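Long-range contacts in Ika8 (Synthetic construct, PDB 6G6P), which folds as a synthetic, apparently designed eight-bladed beta-propeller of WD-type repeats, and probably serves as a regular structural scaffold: residues Val9-His14 with Val317-Ile322; Glu92-Ala97 with Asp114-Val119; Ile147-Ala152 with Thr179-Ser184. All coordinates share one frame; numbering follows the deposited sequence.

Contact 1 (Val9-His14 with Val317-Ile322)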
loop_
_atom_site.group_PDB
_atom_site.type_symbol
_atom_site.label_atom_id
_atom_site.label_comp_id
_atom_site.label_asym_id
_atom_site.label_seq_id
_atom_site.Cartn_x
_atom_site.Cartn_y
_atom_site.Cartn_z
ATOM N N VAL A 9 2.443 -22.338 -5.211
ATOM C CA VAL A 9 2.816 -22.381 -6.615
ATOM C C VAL A 9 4.272 -21.918 -6.720
ATOM O O VAL A 9 4.795 -21.221 -5.847
ATOM C CB VAL A 9 1.860 -21.484 -7.440
ATOM C CG1 VAL A 9 2.155 -21.690 -8.858
ATOM C CG2 VAL A 9 0.394 -21.551 -7.028
ATOM N N SER A 10 4.961 -22.366 -7.768
ATOM C CA SER A 10 6.129 -21.624 -8.236
ATOM C C SER A 10 5.710 -20.592 -9.282
ATOM O O SER A 10 4.879 -20.864 -10.156
ATOM C CB SER A 10 7.207 -22.548 -8.821
ATOM O OG SER A 10 8.365 -21.814 -9.173
ATOM N N LEU A 11 6.285 -19.395 -9.186
ATOM C CA LEU A 11 6.067 -18.355 -10.180
ATOM C C LEU A 11 7.411 -17.871 -10.691
ATOM O O LEU A 11 8.343 -17.671 -9.907
ATOM C CB LEU A 11 5.261 -17.178 -9.616
ATOM C CG LEU A 11 3.811 -17.455 -9.221
ATOM C CD1 LEU A 11 3.153 -16.201 -8.663
ATOM C CD2 LEU A 11 3.026 -17.991 -10.407
ATOM N N GLU A 12 7.502 -17.682 -12.011
ATOM C CA GLU A 12 8.765 -17.287 -12.626
ATOM C C GLU A 12 9.249 -15.933 -12.119
ATOM O O GLU A 12 10.459 -15.698 -12.039
ATOM C CB GLU A 12 8.620 -17.259 -14.149
ATOM C CG GLU A 12 9.929 -17.055 -14.901
ATOM C CD GLU A 12 10.631 -18.361 -15.218
ATOM O OE1 GLU A 12 11.731 -18.594 -14.675
ATOM O OE2 GLU A 12 10.082 -19.154 -16.013
ATOM N N GLY A 13 8.332 -15.034 -11.780
ATOM C CA GLY A 13 8.731 -13.730 -11.292
ATOM C C GLY A 13 9.237 -12.831 -12.409
ATOM O O GLY A 13 8.901 -12.994 -13.587
ATOM N N HIS A 14 10.070 -11.872 -12.023
ATOM C CA HIS A 14 10.568 -10.860 -12.941
ATOM C C HIS A 14 12.088 -10.866 -12.959
ATOM O O HIS A 14 12.747 -11.488 -12.122
ATOM C CB HIS A 14 10.051 -9.466 -12.561
ATOM C CG HIS A 14 8.564 -9.326 -12.656
ATOM N ND1 HIS A 14 7.955 -8.423 -13.501
ATOM C CD2 HIS A 14 7.564 -9.971 -12.010
ATOM C CE1 HIS A 14 6.644 -8.519 -13.372
ATOM N NE2 HIS A 14 6.380 -9.451 -12.475
ATOM N N VAL A 317 8.558 -13.875 -7.069
ATOM C CA VAL A 317 7.207 -13.788 -6.528
ATOM C C VAL A 317 6.826 -15.168 -6.022
ATOM O O VAL A 317 6.908 -16.158 -6.763
ATOM C CB VAL A 317 6.192 -13.287 -7.575
ATOM C CG1 VAL A 317 4.830 -13.045 -6.934
ATOM C CG2 VAL A 317 6.702 -12.022 -8.277
ATOM N N LYS A 318 6.427 -15.232 -4.757
ATOM C CA LYS A 318 6.064 -16.473 -4.098
ATOM C C LYS A 318 4.677 -16.334 -3.496
ATOM O O LYS A 318 4.243 -15.226 -3.150
ATOM C CB LYS A 318 7.081 -16.840 -3.004
ATOM C CG LYS A 318 8.489 -17.092 -3.541
ATOM C CD LYS A 318 9.451 -17.461 -2.429
ATOM C CE LYS A 318 10.640 -18.227 -2.981
ATOM N NZ LYS A 318 10.828 -17.981 -4.436
ATOM N N VAL A 319 3.968 -17.466 -3.406
ATOM C CA VAL A 319 2.628 -17.470 -2.835
ATOM C C VAL A 319 2.525 -18.659 -1.874
ATOM O O VAL A 319 2.970 -19.776 -2.180
ATOM C CB VAL A 319 1.526 -17.555 -3.916
ATOM C CG1 VAL A 319 1.805 -16.652 -5.099
ATOM C CG2 VAL A 319 1.206 -18.973 -4.304
ATOM N N TRP A 320 1.930 -18.427 -0.717
ATOM C CA TRP A 320 1.954 -19.395 0.370
ATOM C C TRP A 320 0.549 -19.722 0.878
ATOM O O TRP A 320 -0.422 -19.000 0.630
ATOM C CB TRP A 320 2.794 -18.885 1.554
ATOM C CG TRP A 320 4.045 -18.165 1.156
ATOM C CD1 TRP A 320 4.140 -16.890 0.679
ATOM C CD2 TRP A 320 5.386 -18.658 1.251
ATOM N NE1 TRP A 320 5.451 -16.565 0.450
ATOM C CE2 TRP A 320 6.239 -17.631 0.796
ATOM C CE3 TRP A 320 5.948 -19.867 1.666
ATOM C CZ2 TRP A 320 7.622 -17.780 0.745
ATOM C CZ3 TRP A 320 7.321 -20.013 1.616
ATOM C CH2 TRP A 320 8.143 -18.976 1.158
ATOM N N TYR A 321 0.457 -20.827 1.620
ATOM C CA TYR A 321 -0.748 -21.193 2.355
ATOM C C TYR A 321 -0.493 -21.145 3.857
ATOM O O TYR A 321 0.634 -21.333 4.319
ATOM C CB TYR A 321 -1.246 -22.593 1.974
ATOM C CG TYR A 321 -2.609 -22.940 2.550
ATOM C CD1 TYR A 321 -3.777 -22.455 1.971
ATOM C CD2 TYR A 321 -2.725 -23.750 3.677
ATOM C CE1 TYR A 321 -5.015 -22.768 2.495
ATOM C CE2 TYR A 321 -3.961 -24.065 4.206
ATOM C CZ TYR A 321 -5.100 -23.572 3.611
ATOM O OH TYR A 321 -6.333 -23.884 4.133
ATOM N N ILE A 322 -1.556 -20.901 4.618
ATOM C CA ILE A 322 -1.462 -20.891 6.074
ATOM C C ILE A 322 -2.143 -22.122 6.659
ATOM O O ILE A 322 -1.483 -23.101 7.012
ATOM C CB ILE A 322 -2.065 -19.604 6.667
ATOM C CG1 ILE A 322 -1.162 -18.409 6.363
ATOM C CG2 ILE A 322 -2.292 -19.759 8.166
ATOM C CD1 ILE A 322 -1.441 -17.205 7.218
HETATM O O HOH W 1 6.841 -18.996 -6.465
#

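Contact 2 (Glu92-Ala97 with Asp114-Val119)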
loop_
_atom_site.group_PDB
_atom_site.type_symbol
_atom_site.label_atom_id
_atom_site.label_comp_id
_atom_site.label_asym_id
_atom_site.label_seq_id
_atom_site.Cartn_x
_atom_site.Cartn_y
_atom_site.Cartn_z
ATOM N N GLU A 92 -3.809 11.193 -19.161
ATOM C CA GLU A 92 -2.597 11.966 -19.405
ATOM C C GLU A 92 -1.587 11.821 -18.275
ATOM O O GLU A 92 -0.396 12.073 -18.486
ATOM C CB GLU A 92 -2.941 13.441 -19.626
ATOM C CG GLU A 92 -3.352 14.195 -18.375
ATOM C CD GLU A 92 -3.716 15.643 -18.651
ATOM O OE1 GLU A 92 -2.912 16.353 -19.292
ATOM O OE2 GLU A 92 -4.811 16.071 -18.228
ATOM N N GLY A 93 -2.030 11.411 -17.088
ATOM C CA GLY A 93 -1.116 11.201 -15.982
ATOM C C GLY A 93 -0.531 12.502 -15.447
ATOM O O GLY A 93 -1.075 13.595 -15.628
ATOM N N HIS A 94 0.602 12.361 -14.767
ATOM C CA HIS A 94 1.339 13.471 -14.180
ATOM C C HIS A 94 2.642 13.690 -14.944
ATOM O O HIS A 94 3.051 12.875 -15.779
ATOM C CB HIS A 94 1.636 13.212 -12.699
ATOM C CG HIS A 94 0.417 13.024 -11.849
ATOM N ND1 HIS A 94 0.155 13.810 -10.748
ATOM C CD2 HIS A 94 -0.595 12.127 -11.920
ATOM C CE1 HIS A 94 -0.968 13.409 -10.180
ATOM N NE2 HIS A 94 -1.445 12.391 -10.873
ATOM N N GLN A 95 3.302 14.805 -14.635
ATOM C CA GLN A 95 4.649 15.044 -15.130
ATOM C C GLN A 95 5.714 14.489 -14.200
ATOM O O GLN A 95 6.797 14.118 -14.663
ATOM C CB GLN A 95 4.876 16.544 -15.330
ATOM C CG GLN A 95 3.932 17.162 -16.354
ATOM C CD GLN A 95 4.545 17.218 -17.738
ATOM O OE1 GLN A 95 4.717 18.293 -18.307
ATOM N NE2 GLN A 95 4.892 16.059 -18.280
ATOM N N SER A 96 5.420 14.417 -12.908
ATOM C CA SER A 96 6.304 13.812 -11.928
ATOM C C SER A 96 5.960 12.334 -11.740
ATOM O O SER A 96 4.913 11.851 -12.169
ATOM C CB SER A 96 6.208 14.560 -10.600
ATOM O OG SER A 96 6.463 15.942 -10.787
ATOM N N ALA A 97 6.865 11.614 -11.080
ATOM C CA ALA A 97 6.685 10.184 -10.877
ATOM C C ALA A 97 5.444 9.897 -10.042
ATOM O O ALA A 97 5.183 10.562 -9.036
ATOM C CB ALA A 97 7.920 9.596 -10.195
ATOM N N ASP A 114 5.719 15.476 -7.113
ATOM C CA ASP A 114 5.697 16.925 -6.960
ATOM C C ASP A 114 4.591 17.402 -6.030
ATOM O O ASP A 114 4.464 18.610 -5.809
ATOM C CB ASP A 114 5.555 17.606 -8.327
ATOM C CG ASP A 114 4.304 17.172 -9.077
ATOM O OD1 ASP A 114 3.498 16.401 -8.518
ATOM O OD2 ASP A 114 4.132 17.601 -10.239
ATOM N N GLY A 115 3.791 16.486 -5.487
ATOM C CA GLY A 115 2.713 16.829 -4.589
ATOM C C GLY A 115 1.356 16.951 -5.242
ATOM O O GLY A 115 0.364 17.150 -4.532
ATOM N N THR A 116 1.279 16.841 -6.564
ATOM C CA THR A 116 -0.000 16.957 -7.245
ATOM C C THR A 116 -0.846 15.706 -7.033
ATOM O O THR A 116 -0.332 14.597 -6.858
ATOM C CB THR A 116 0.206 17.195 -8.741
ATOM O OG1 THR A 116 0.943 16.103 -9.303
ATOM C CG2 THR A 116 0.963 18.493 -8.980
ATOM N N ILE A 117 -2.161 15.896 -7.051
ATOM C CA ILE A 117 -3.116 14.805 -6.912
ATOM C C ILE A 117 -4.209 14.998 -7.951
ATOM O O ILE A 117 -4.816 16.069 -8.030
ATOM C CB ILE A 117 -3.708 14.740 -5.492
ATOM C CG1 ILE A 117 -2.671 14.169 -4.524
ATOM C CG2 ILE A 117 -4.973 13.901 -5.481
ATOM C CD1 ILE A 117 -2.887 14.567 -3.095
ATOM N N LYS A 118 -4.454 13.968 -8.754
ATOM C CA LYS A 118 -5.392 14.057 -9.862
ATOM C C LYS A 118 -6.476 12.999 -9.717
ATOM O O LYS A 118 -6.201 11.860 -9.324
ATOM C CB LYS A 118 -4.664 13.906 -11.202
ATOM C CG LYS A 118 -3.641 15.001 -11.458
ATOM C CD LYS A 118 -3.197 15.038 -12.911
ATOM C CE LYS A 118 -2.190 16.157 -13.149
ATOM N NZ LYS A 118 -2.033 16.475 -14.596
ATOM N N VAL A 119 -7.710 13.391 -10.032
ATOM C CA VAL A 119 -8.881 12.528 -9.932
ATOM C C VAL A 119 -9.378 12.235 -11.340
ATOM O O VAL A 119 -9.640 13.162 -12.118
ATOM C CB VAL A 119 -9.983 13.182 -9.081
ATOM C CG1 VAL A 119 -11.129 12.212 -8.854
ATOM C CG2 VAL A 119 -9.413 13.662 -7.755
HETATM O O HOH W 2 2.978 16.225 -12.126
#

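Contact 3 (Ile147-Ala152 with Thr179-Ser184)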
loop_
_atom_site.group_PDB
_atom_site.type_symbol
_atom_site.label_atom_id
_atom_site.label_comp_id
_atom_site.label_asym_id
_atom_site.label_seq_id
_atom_site.Cartn_x
_atom_site.Cartn_y
_atom_site.Cartn_z
ATOM N N ILE A 147 -14.421 11.238 -0.800
ATOM C CA ILE A 147 -13.488 12.131 -0.116
ATOM C C ILE A 147 -12.112 11.475 -0.110
ATOM O O ILE A 147 -11.992 10.256 0.027
ATOM C CB ILE A 147 -13.994 12.520 1.302
ATOM C CG1 ILE A 147 -13.904 11.394 2.348
ATOM C CG2 ILE A 147 -15.428 13.067 1.215
ATOM C CD1 ILE A 147 -12.554 11.264 3.032
ATOM N N VAL A 148 -11.076 12.291 -0.298
ATOM C CA VAL A 148 -9.697 11.832 -0.436
ATOM C C VAL A 148 -8.901 12.313 0.768
ATOM O O VAL A 148 -9.027 13.471 1.183
ATOM C CB VAL A 148 -9.057 12.346 -1.743
ATOM C CG1 VAL A 148 -7.644 11.805 -1.902
ATOM C CG2 VAL A 148 -9.916 11.976 -2.943
ATOM N N VAL A 149 -8.078 11.426 1.320
ATOM C CA VAL A 149 -7.185 11.748 2.429
ATOM C C VAL A 149 -5.765 11.413 1.989
ATOM O O VAL A 149 -5.481 10.266 1.619
ATOM C CB VAL A 149 -7.561 10.984 3.709
ATOM C CG1 VAL A 149 -6.682 11.424 4.872
ATOM C CG2 VAL A 149 -9.030 11.189 4.041
ATOM N N SER A 150 -4.876 12.403 2.037
ATOM C CA SER A 150 -3.533 12.268 1.494
ATOM C C SER A 150 -2.477 12.556 2.555
ATOM O O SER A 150 -2.725 13.252 3.543
ATOM C CB SER A 150 -3.322 13.208 0.301
ATOM O OG SER A 150 -3.631 14.545 0.650
ATOM N N GLY A 151 -1.291 12.012 2.324
ATOM C CA GLY A 151 -0.154 12.266 3.187
ATOM C C GLY A 151 1.097 12.446 2.353
ATOM O O GLY A 151 1.254 11.839 1.292
ATOM N N ALA A 152 1.991 13.298 2.845
ATOM C CA ALA A 152 3.163 13.700 2.084
ATOM C C ALA A 152 4.427 13.472 2.902
ATOM O O ALA A 152 4.382 13.105 4.078
ATOM C CB ALA A 152 3.067 15.168 1.651
ATOM N N THR A 179 3.455 7.667 6.600
ATOM C CA THR A 179 3.668 6.294 6.152
ATOM C C THR A 179 2.387 5.610 5.701
ATOM O O THR A 179 2.359 5.021 4.614
ATOM C CB THR A 179 4.338 5.475 7.267
ATOM O OG1 THR A 179 5.723 5.832 7.360
ATOM C CG2 THR A 179 4.226 3.981 6.982
ATOM N N ALA A 180 1.322 5.663 6.499
ATOM C CA ALA A 180 0.082 4.994 6.129
ATOM C C ALA A 180 -1.095 5.710 6.769
ATOM O O ALA A 180 -0.964 6.373 7.801
ATOM C CB ALA A 180 0.090 3.514 6.532
ATOM N N LEU A 181 -2.256 5.571 6.130
ATOM C CA LEU A 181 -3.468 6.257 6.552
ATOM C C LEU A 181 -4.642 5.287 6.522
ATOM O O LEU A 181 -4.539 4.159 6.034
ATOM C CB LEU A 181 -3.794 7.468 5.658
ATOM C CG LEU A 181 -3.003 8.781 5.600
ATOM C CD1 LEU A 181 -1.538 8.573 5.323
ATOM C CD2 LEU A 181 -3.594 9.691 4.538
ATOM N N ALA A 182 -5.766 5.759 7.056
ATOM C CA ALA A 182 -7.077 5.123 7.052
ATOM C C ALA A 182 -8.017 6.078 7.768
ATOM O O ALA A 182 -7.577 6.941 8.531
ATOM C CB ALA A 182 -7.084 3.752 7.737
ATOM N N PHE A 183 -9.311 5.923 7.515
ATOM C CA PHE A 183 -10.268 6.839 8.116
ATOM C C PHE A 183 -11.668 6.258 8.023
ATOM O O PHE A 183 -11.995 5.525 7.086
ATOM C CB PHE A 183 -10.245 8.214 7.438
ATOM C CG PHE A 183 -10.688 8.177 6.011
ATOM C CD1 PHE A 183 -9.802 7.827 5.006
ATOM C CD2 PHE A 183 -12.007 8.406 5.683
ATOM C CE1 PHE A 183 -10.207 7.762 3.692
ATOM C CE2 PHE A 183 -12.421 8.337 4.380
ATOM C CZ PHE A 183 -11.509 8.024 3.384
ATOM N N SER A 184 -12.498 6.635 8.987
ATOM C CA SER A 184 -13.912 6.316 8.982
ATOM C C SER A 184 -14.715 7.557 8.596
ATOM O O SER A 184 -14.165 8.609 8.262
ATOM C CB SER A 184 -14.339 5.785 10.351
ATOM O OG SER A 184 -14.240 6.801 11.332
#

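Contact 1 (Val9-His14 with Val317-Ile322)
Val9 and Leu11 lean against Val317 and Val319 where the first strand of the chain, 7-11, joins the last, 317-321. This is the "Velcro" closure familiar from WD-repeat propellers: the N terminus supplies the outermost strand of a blade whose other three strands come from the C-terminal end, so the ring is shut without a covalent link. The two strand segments run antiparallel, at 169°.

Apolar packing carries the side-chain part of the join. Leu11 sends CD1 across Val319 at about a right angle, 3.8 Å from Val319 CG1, and the same methyl lies 4.0 Å from Val317 CG1, bridging two neighbours on one face of the sheet. Val9 meets Val319 through their CG2 methyls, 3.8 Å apart. Val319 can offer both branches because its chi1 of -43° turns CG2 between the backbone N and the carbonyl carbon, toward Val9, and leaves CG1 for Leu11. Ile42, in the loop after strand 37-41, touches both Val9 and Val319.

The polar part runs through water. No direct hydrogen bond links the segments; one water is wedged between the backbones, gripped by three bonds. It accepts from Leu11 N at 2.8 Å and donates to Val317 O at 2.9 Å, with a second donation to Val9 O at 3.1 Å. Direct backbone bonds take over toward the N terminus, where Val319 pairs with Leu8 and Tyr321 with Gln6.

Beyond the strand, at Gly13, the chain bends close over Val317. The imidazole of His14, its nitrogens bonded to Ser30 and Thr36, then presents its edge to the same valine, His14 CD2 lying 4.3 Å from Val317 CG2.

Contact 2 (Glu92-Ala97 with Asp114-Val119)
Lys118 reaches across the face of the His94 ring to grasp the backbone of the loop at Gly93. Its CB starts beside the imidazole, 3.6 Å from His94 NE2, and CG comes within 3.4 Å of His94 CE1. CD lies almost squarely over the ring, 3.9 Å from the His94 centroid and 13° off its normal, a CH-pi contact; CE passes on toward the carbonyl, and NZ donates to Gly93 O at 3.2 Å. Glu92 stands near the ammonium group without forming a salt bridge, and Asp130 makes a long, weak ion pair with it.

The ring is fixed at its edge. His94 ND1 donates in its own plane to Thr116 OG1, 2.8 Å away, and NE2 is bonded to Ser110. Thr116 OG1 donates to Asp114 OD1 at 2.7 Å; that oxygen also accepts from Thr116 N, closing an Asx turn. A water accepts from Ser96 N and donates to Asp114 OD2. Histidine of the Gly-His loop, serine of the second strand and aspartate of the tight turn occupy three of the four positions of the WD-repeat structural tetrad, whose fourth member is a tryptophan, here with Thr116 relaying histidine to aspartate.

Contact 3 (Ile147-Ala152 with Thr179-Ser184)
Phe183 and Leu181 rise from strand 178-183 to meet Val149 and Ile147, which descend from strand 147-152. The strands belong to adjacent propeller blades: 178-183 is the first strand of its four-stranded sheet and 147-152 the second of the one before. Their axes approach to 7.8 Å, and side chains fill the gap between the two sheets.

Val149 divides its branches between two partners. CG1, anti to the backbone N, rests 3.6 Å from Leu181 CD2, while CG2, beside that nitrogen, points at Phe183. This methyl sits over the aromatic face, 3.8 Å from the centroid of the Phe183 ring and 21° off its normal, displaced toward the CD1-CE1 side in a CH-pi contact.

Phe183 itself has CG between its backbone N and carbonyl carbon, a setting that stands the ring up toward the neighbouring blade. Ile147 makes the same kind of turn at CG1 and brings CD1 obliquely to Phe183 CE2, at a modelled 3.2 Å that is shorter than normal packing and so doubtful in detail. Replacing Phe183 with an alanine would probably open a gap between the blades, leaving Val149 CG2 without its aromatic face and Ile147 without its neighbour.

Leu181 has chi1 -70° and chi2 54°, an uncommon pairing that lays CD2 against the backbone of the facing strand, 3.5 Å from Val149 O. The other methyl, CD1, lies beneath Gly151, where any CB would press tightly upon it. Val188 backs both Val149 and Phe183.

No hydrogen bond crosses between the segments. Blade is joined to blade here by the fit and burial of methyls and one ring, so the attachment depends on complementary shape rather than on the directional bonding that holds each sheet together.

How the contacts relate
Starting at the N terminus, residues 9-14 wait for 317-322, so contact 1 closes only at the far end of the chain and encloses both others in its loop. Contact 2 opens and closes within one repeat, pinning the loop that leads into strand 98-104 to strand 116-121 of the blade it enters. Contact 3 follows in series, joining the blade of strand 147-152 to that of strand 178-183. Contacts 2 and 3 touch where Ile117 CD1 packs on Ser150 CB, 3.7 Å apart, linking successive blades. Contact 1 lies across the chain's centre from contact 3, nearest atoms about 21 Å apart. Together they illustrate ring closure, blade bracing and blade-to-blade packing.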